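Local coordinates for GCN5-related N-acetyltransferase (Anabaena variabilis, PDB 2OZG), which binds coenzyme A and probably transfers acetyl groups to amines, with aminoglycosides as possible acceptors, at residues 287-299 with 312-326. Numbering follows the deposited sequence. Where two conformers were deposited one is given.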
loop_
_atom_site.group_PDB
_atom_site.type_symbol
_atom_site.label_atom_id
_atom_site.label_comp_id
_atom_site.label_asym_id
_atom_site.label_seq_id
_atom_site.Cartn_x
_atom_site.Cartn_y
_atom_site.Cartn_z
HETATM N N MSE A 287 17.097 20.381 19.086
HETATM C CA MSE A 287 17.414 21.756 19.206
HETATM C C MSE A 287 18.161 22.042 20.439
HETATM O O MSE A 287 18.021 21.338 21.445
HETATM C CB MSE A 287 16.125 22.524 19.216
HETATM C CG MSE A 287 15.354 22.515 17.913
HETATM SE SE MSE A 287 13.772 23.705 17.977
HETATM C CE MSE A 287 13.977 24.643 16.233
ATOM N N LEU A 288 18.903 23.134 20.404
ATOM C CA LEU A 288 19.730 23.576 21.547
ATOM C C LEU A 288 19.519 25.060 21.837
ATOM O O LEU A 288 19.357 25.864 20.924
ATOM C CB LEU A 288 21.221 23.341 21.206
ATOM C CG LEU A 288 22.236 23.623 22.344
ATOM C CD1 LEU A 288 23.305 22.561 22.538
ATOM C CD2 LEU A 288 22.873 25.026 22.173
ATOM N N ARG A 289 19.521 25.406 23.120
ATOM C CA ARG A 289 19.448 26.766 23.539
ATOM C C ARG A 289 20.755 27.087 24.251
ATOM O O ARG A 289 21.175 26.365 25.181
ATOM C CB ARG A 289 18.260 26.976 24.495
ATOM C CG ARG A 289 17.552 28.382 24.327
ATOM C CD ARG A 289 18.334 29.580 24.798
ATOM N NE ARG A 289 17.514 30.782 24.614
ATOM C CZ ARG A 289 17.906 32.009 24.911
ATOM N NH1 ARG A 289 19.126 32.230 25.399
ATOM N NH2 ARG A 289 17.104 33.023 24.666
ATOM N N ILE A 290 21.432 28.129 23.799
ATOM C CA ILE A 290 22.582 28.658 24.549
ATOM C C ILE A 290 22.004 29.485 25.680
ATOM O O ILE A 290 21.484 30.573 25.469
ATOM C CB ILE A 290 23.475 29.527 23.663
ATOM C CG1 ILE A 290 23.978 28.709 22.461
ATOM C CG2 ILE A 290 24.597 30.195 24.498
ATOM C CD1 ILE A 290 25.163 27.778 22.696
ATOM N N VAL A 291 22.052 28.937 26.884
ATOM C CA VAL A 291 21.497 29.602 28.048
ATOM C C VAL A 291 22.458 30.679 28.613
ATOM O O VAL A 291 22.032 31.782 29.023
ATOM C CB VAL A 291 21.142 28.576 29.134
ATOM C CG1 VAL A 291 20.611 29.274 30.399
ATOM C CG2 VAL A 291 20.117 27.563 28.603
ATOM N N ASN A 292 23.754 30.344 28.624
ATOM C CA ASN A 292 24.826 31.274 29.037
ATOM C C ASN A 292 25.964 31.277 28.003
ATOM O O ASN A 292 26.680 30.286 27.844
ATOM C CB ASN A 292 25.337 30.927 30.413
ATOM C CG ASN A 292 26.252 31.991 30.952
ATOM O OD1 ASN A 292 27.331 32.256 30.413
ATOM N ND2 ASN A 292 25.803 32.643 31.987
ATOM N N VAL A 293 26.093 32.360 27.261
ATOM C CA VAL A 293 27.083 32.399 26.189
ATOM C C VAL A 293 28.495 32.138 26.671
ATOM O O VAL A 293 29.203 31.334 26.079
ATOM C CB VAL A 293 27.041 33.779 25.400
ATOM C CG1 VAL A 293 28.253 33.979 24.487
ATOM C CG2 VAL A 293 25.792 33.860 24.579
ATOM N N CYS A 294 28.911 32.823 27.743
ATOM C CA CYS A 294 30.270 32.673 28.270
ATOM C C CYS A 294 30.530 31.274 28.771
ATOM O O CYS A 294 31.505 30.639 28.385
ATOM C CB CYS A 294 30.539 33.653 29.423
ATOM S SG CYS A 294 30.387 35.365 28.943
ATOM N N LYS A 295 29.669 30.795 29.655
ATOM C CA LYS A 295 29.884 29.489 30.223
ATOM C C LYS A 295 29.791 28.365 29.168
ATOM O O LYS A 295 30.551 27.416 29.207
ATOM C CB LYS A 295 28.938 29.248 31.378
ATOM C CG LYS A 295 29.055 30.233 32.538
ATOM C CD LYS A 295 30.378 30.139 33.296
ATOM N N ALA A 296 28.875 28.479 28.233
ATOM C CA ALA A 296 28.732 27.448 27.182
ATOM C C ALA A 296 30.020 27.350 26.352
ATOM O O ALA A 296 30.544 26.252 26.142
ATOM C CB ALA A 296 27.561 27.733 26.284
ATOM N N LEU A 297 30.542 28.494 25.932
ATOM C CA LEU A 297 31.764 28.554 25.134
ATOM C C LEU A 297 33.005 28.093 25.915
ATOM O O LEU A 297 33.862 27.409 25.345
ATOM C CB LEU A 297 31.976 29.950 24.575
ATOM C CG LEU A 297 30.972 30.312 23.487
ATOM C CD1 LEU A 297 31.005 31.817 23.165
ATOM C CD2 LEU A 297 31.191 29.451 22.240
ATOM N N GLU A 298 33.082 28.437 27.212
ATOM C CA GLU A 298 34.218 28.026 28.030
ATOM C C GLU A 298 34.179 26.562 28.417
ATOM O O GLU A 298 35.214 25.959 28.680
ATOM C CB GLU A 298 34.349 28.917 29.278
ATOM C CG GLU A 298 34.687 30.368 28.925
ATOM C CD GLU A 298 34.981 31.213 30.114
ATOM O OE1 GLU A 298 34.475 30.847 31.200
ATOM O OE2 GLU A 298 35.719 32.234 29.930
ATOM N N ALA A 299 33.004 25.949 28.414
ATOM C CA ALA A 299 32.906 24.548 28.789
ATOM C C ALA A 299 33.189 23.574 27.670
ATOM O O ALA A 299 33.557 22.431 27.923
ATOM C CB ALA A 299 31.539 24.282 29.373
ATOM N N LEU A 312 32.581 38.287 18.740
ATOM C CA LEU A 312 31.157 38.006 18.518
ATOM C C LEU A 312 30.269 39.129 18.988
ATOM O O LEU A 312 30.630 39.890 19.916
ATOM C CB LEU A 312 30.746 36.803 19.375
ATOM C CG LEU A 312 31.419 35.432 19.165
ATOM C CD1 LEU A 312 31.231 34.515 20.385
ATOM C CD2 LEU A 312 30.796 34.787 17.931
ATOM N N GLU A 313 29.115 39.220 18.349
ATOM C CA GLU A 313 28.071 40.139 18.749
ATOM C C GLU A 313 26.781 39.363 18.775
ATOM O O GLU A 313 26.252 38.972 17.755
ATOM C CB GLU A 313 27.968 41.339 17.828
ATOM C CG GLU A 313 27.143 42.458 18.451
ATOM C CD GLU A 313 27.314 43.733 17.703
ATOM O OE1 GLU A 313 27.089 43.727 16.477
ATOM O OE2 GLU A 313 27.697 44.735 18.336
ATOM N N VAL A 314 26.260 39.159 19.972
ATOM C CA VAL A 314 25.101 38.296 20.122
ATOM C C VAL A 314 23.831 39.036 20.552
ATOM O O VAL A 314 23.899 39.934 21.379
ATOM C CB VAL A 314 25.391 37.195 21.184
ATOM C CG1 VAL A 314 24.241 36.165 21.273
ATOM C CG2 VAL A 314 26.718 36.512 20.903
ATOM N N GLN A 315 22.703 38.675 19.943
ATOM C CA GLN A 315 21.401 39.180 20.355
ATOM C C GLN A 315 20.721 38.077 21.147
ATOM O O GLN A 315 20.795 36.917 20.771
ATOM C CB GLN A 315 20.492 39.583 19.176
ATOM C CG GLN A 315 19.094 40.006 19.662
ATOM C CD GLN A 315 18.140 40.543 18.585
ATOM O OE1 GLN A 315 18.557 41.146 17.585
ATOM N NE2 GLN A 315 16.839 40.356 18.822
ATOM N N ASP A 316 20.092 38.442 22.258
ATOM C CA ASP A 316 19.266 37.504 23.060
ATOM C C ASP A 316 18.183 38.370 23.675
ATOM O O ASP A 316 18.447 39.147 24.617
ATOM C CB ASP A 316 20.060 36.815 24.155
ATOM C CG ASP A 316 19.308 35.698 24.816
ATOM O OD1 ASP A 316 18.056 35.701 24.849
ATOM O OD2 ASP A 316 19.982 34.778 25.315
ATOM N N ASP A 317 16.976 38.212 23.173
ATOM C CA ASP A 317 15.852 39.011 23.612
ATOM C C ASP A 317 15.219 38.498 24.927
ATOM O O ASP A 317 14.317 39.144 25.458
ATOM C CB ASP A 317 14.790 39.037 22.508
ATOM C CG ASP A 317 14.132 37.664 22.281
ATOM O OD1 ASP A 317 14.809 36.629 22.500
ATOM O OD2 ASP A 317 12.955 37.607 21.842
ATOM N N LEU A 318 15.662 37.334 25.425
ATOM C CA LEU A 318 15.110 36.734 26.647
ATOM C C LEU A 318 16.041 36.876 27.836
ATOM O O LEU A 318 15.629 37.297 28.903
ATOM C CB LEU A 318 14.825 35.252 26.423
ATOM C CG LEU A 318 14.161 34.510 27.598
ATOM C CD1 LEU A 318 12.798 35.132 27.898
ATOM C CD2 LEU A 318 14.029 33.020 27.356
ATOM N N LEU A 319 17.288 36.477 27.648
ATOM C CA LEU A 319 18.297 36.494 28.706
ATOM C C LEU A 319 19.340 37.581 28.437
ATOM O O LEU A 319 20.335 37.363 27.756
ATOM C CB LEU A 319 18.919 35.103 28.851
ATOM C CG LEU A 319 17.879 34.004 29.133
ATOM C CD1 LEU A 319 18.512 32.616 29.118
ATOM C CD2 LEU A 319 17.125 34.179 30.442
ATOM N N ALA A 320 19.072 38.763 28.971
ATOM C CA ALA A 320 19.889 39.947 28.772
ATOM C C ALA A 320 21.394 39.761 28.961
ATOM O O ALA A 320 22.154 40.436 28.300
ATOM C CB ALA A 320 19.411 41.070 29.680
ATOM N N THR A 321 21.833 38.892 29.861
ATOM C CA THR A 321 23.286 38.690 30.045
ATOM C C THR A 321 24.029 38.114 28.835
ATOM O O THR A 321 25.254 38.113 28.794
ATOM C CB THR A 321 23.584 37.766 31.251
ATOM O OG1 THR A 321 23.065 36.462 30.999
ATOM C CG2 THR A 321 22.985 38.350 32.553
ATOM N N ASN A 322 23.303 37.565 27.869
ATOM C CA ASN A 322 23.877 37.016 26.672
ATOM C C ASN A 322 23.880 38.013 25.481
ATOM O O ASN A 322 24.412 37.733 24.387
ATOM C CB ASN A 322 23.010 35.835 26.218
ATOM C CG ASN A 322 23.104 34.621 27.131
ATOM O OD1 ASN A 322 24.101 34.403 27.780
ATOM N ND2 ASN A 322 22.060 33.813 27.131
ATOM N N GLN A 323 23.218 39.139 25.682
ATOM C CA GLN A 323 23.066 40.142 24.639
ATOM C C GLN A 323 24.276 41.028 24.685
ATOM O O GLN A 323 24.456 41.690 25.667
ATOM C CB GLN A 323 21.830 40.991 24.972
ATOM C CG GLN A 323 21.612 42.232 24.148
ATOM C CD GLN A 323 21.076 41.977 22.780
ATOM O OE1 GLN A 323 20.034 41.319 22.586
ATOM N NE2 GLN A 323 21.756 42.545 21.804
ATOM N N GLY A 324 25.112 41.053 23.656
ATOM C CA GLY A 324 26.254 41.970 23.680
ATOM C C GLY A 324 27.449 41.448 22.924
ATOM O O GLY A 324 27.342 40.489 22.158
ATOM N N LYS A 325 28.611 42.045 23.185
ATOM C CA LYS A 325 29.821 41.657 22.484
ATOM C C LYS A 325 30.708 40.819 23.391
ATOM O O LYS A 325 30.830 41.113 24.551
ATOM C CB LYS A 325 30.575 42.873 22.004
ATOM C CG LYS A 325 29.861 43.708 20.935
ATOM C CD LYS A 325 30.668 44.991 20.785
ATOM C CE LYS A 325 30.288 45.797 19.582
ATOM N NZ LYS A 325 31.216 46.997 19.483
ATOM N N PHE A 326 31.260 39.750 22.834
ATOM C CA PHE A 326 32.100 38.796 23.532
ATOM C C PHE A 326 33.308 38.471 22.620
ATOM O O PHE A 326 33.182 38.343 21.375
ATOM C CB PHE A 326 31.320 37.475 23.819
ATOM C CG PHE A 326 30.062 37.660 24.619
ATOM C CD1 PHE A 326 28.844 37.912 23.982
ATOM C CD2 PHE A 326 30.087 37.584 26.016
ATOM C CE1 PHE A 326 27.674 38.129 24.722
ATOM C CE2 PHE A 326 28.911 37.790 26.762
ATOM C CZ PHE A 326 27.709 38.064 26.118
HETATM O O HOH W 1 15.362 34.263 22.691
HETATM O O HOH W 2 27.163 35.031 28.845
#
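Arg-289 and Asp-316 form an end-on, two-pronged salt bridge that ties strand 279-290 to the hairpin of strands 308-315 and 324-331 in the sterol-carrier-like domain. NH1 of Arg-289 lies 2.7 Å from OD2 of Asp-316 and NH2 lies 2.8 Å from OD1, both on the syn side, with guanidinium and carboxylate planes 41° apart. A bend at chi2 (-70°) carries the guanidinium to the turn, where Arg-289 NH1 also donates to Ile-290 O and NE binds Ala-129 O. The carboxylate is fixed from its own side as well: OD1 takes the backbone N of Leu-318, an Asx turn, and of Leu-319, while Asn-322 ND2 reaches OD2 from the face opposite NH1.

Two further hydrogen bonds come from the Asn-322 amide, which clasps the backbone where strand 279-290 gives way to helix 293-299. Its ND2 donates to Val-291 O (2.8 Å), and its OD1 accepts from Val-293 N (2.9 Å, 168° at the hydrogen). Asn-292, the N-cap, accepts from Lys-295 N.

Apolar contacts continue along the helix. Leu-297 CD1 meets Leu-312 CD1 tip to tip at 3.9 Å. In the conformer given, Cys-294 SG approaches the Phe-326 ring obliquely, whereas Val-293 CG1 sits over the face of the ring, a CH-pi contact 4.0 Å from the centroid of Phe-326.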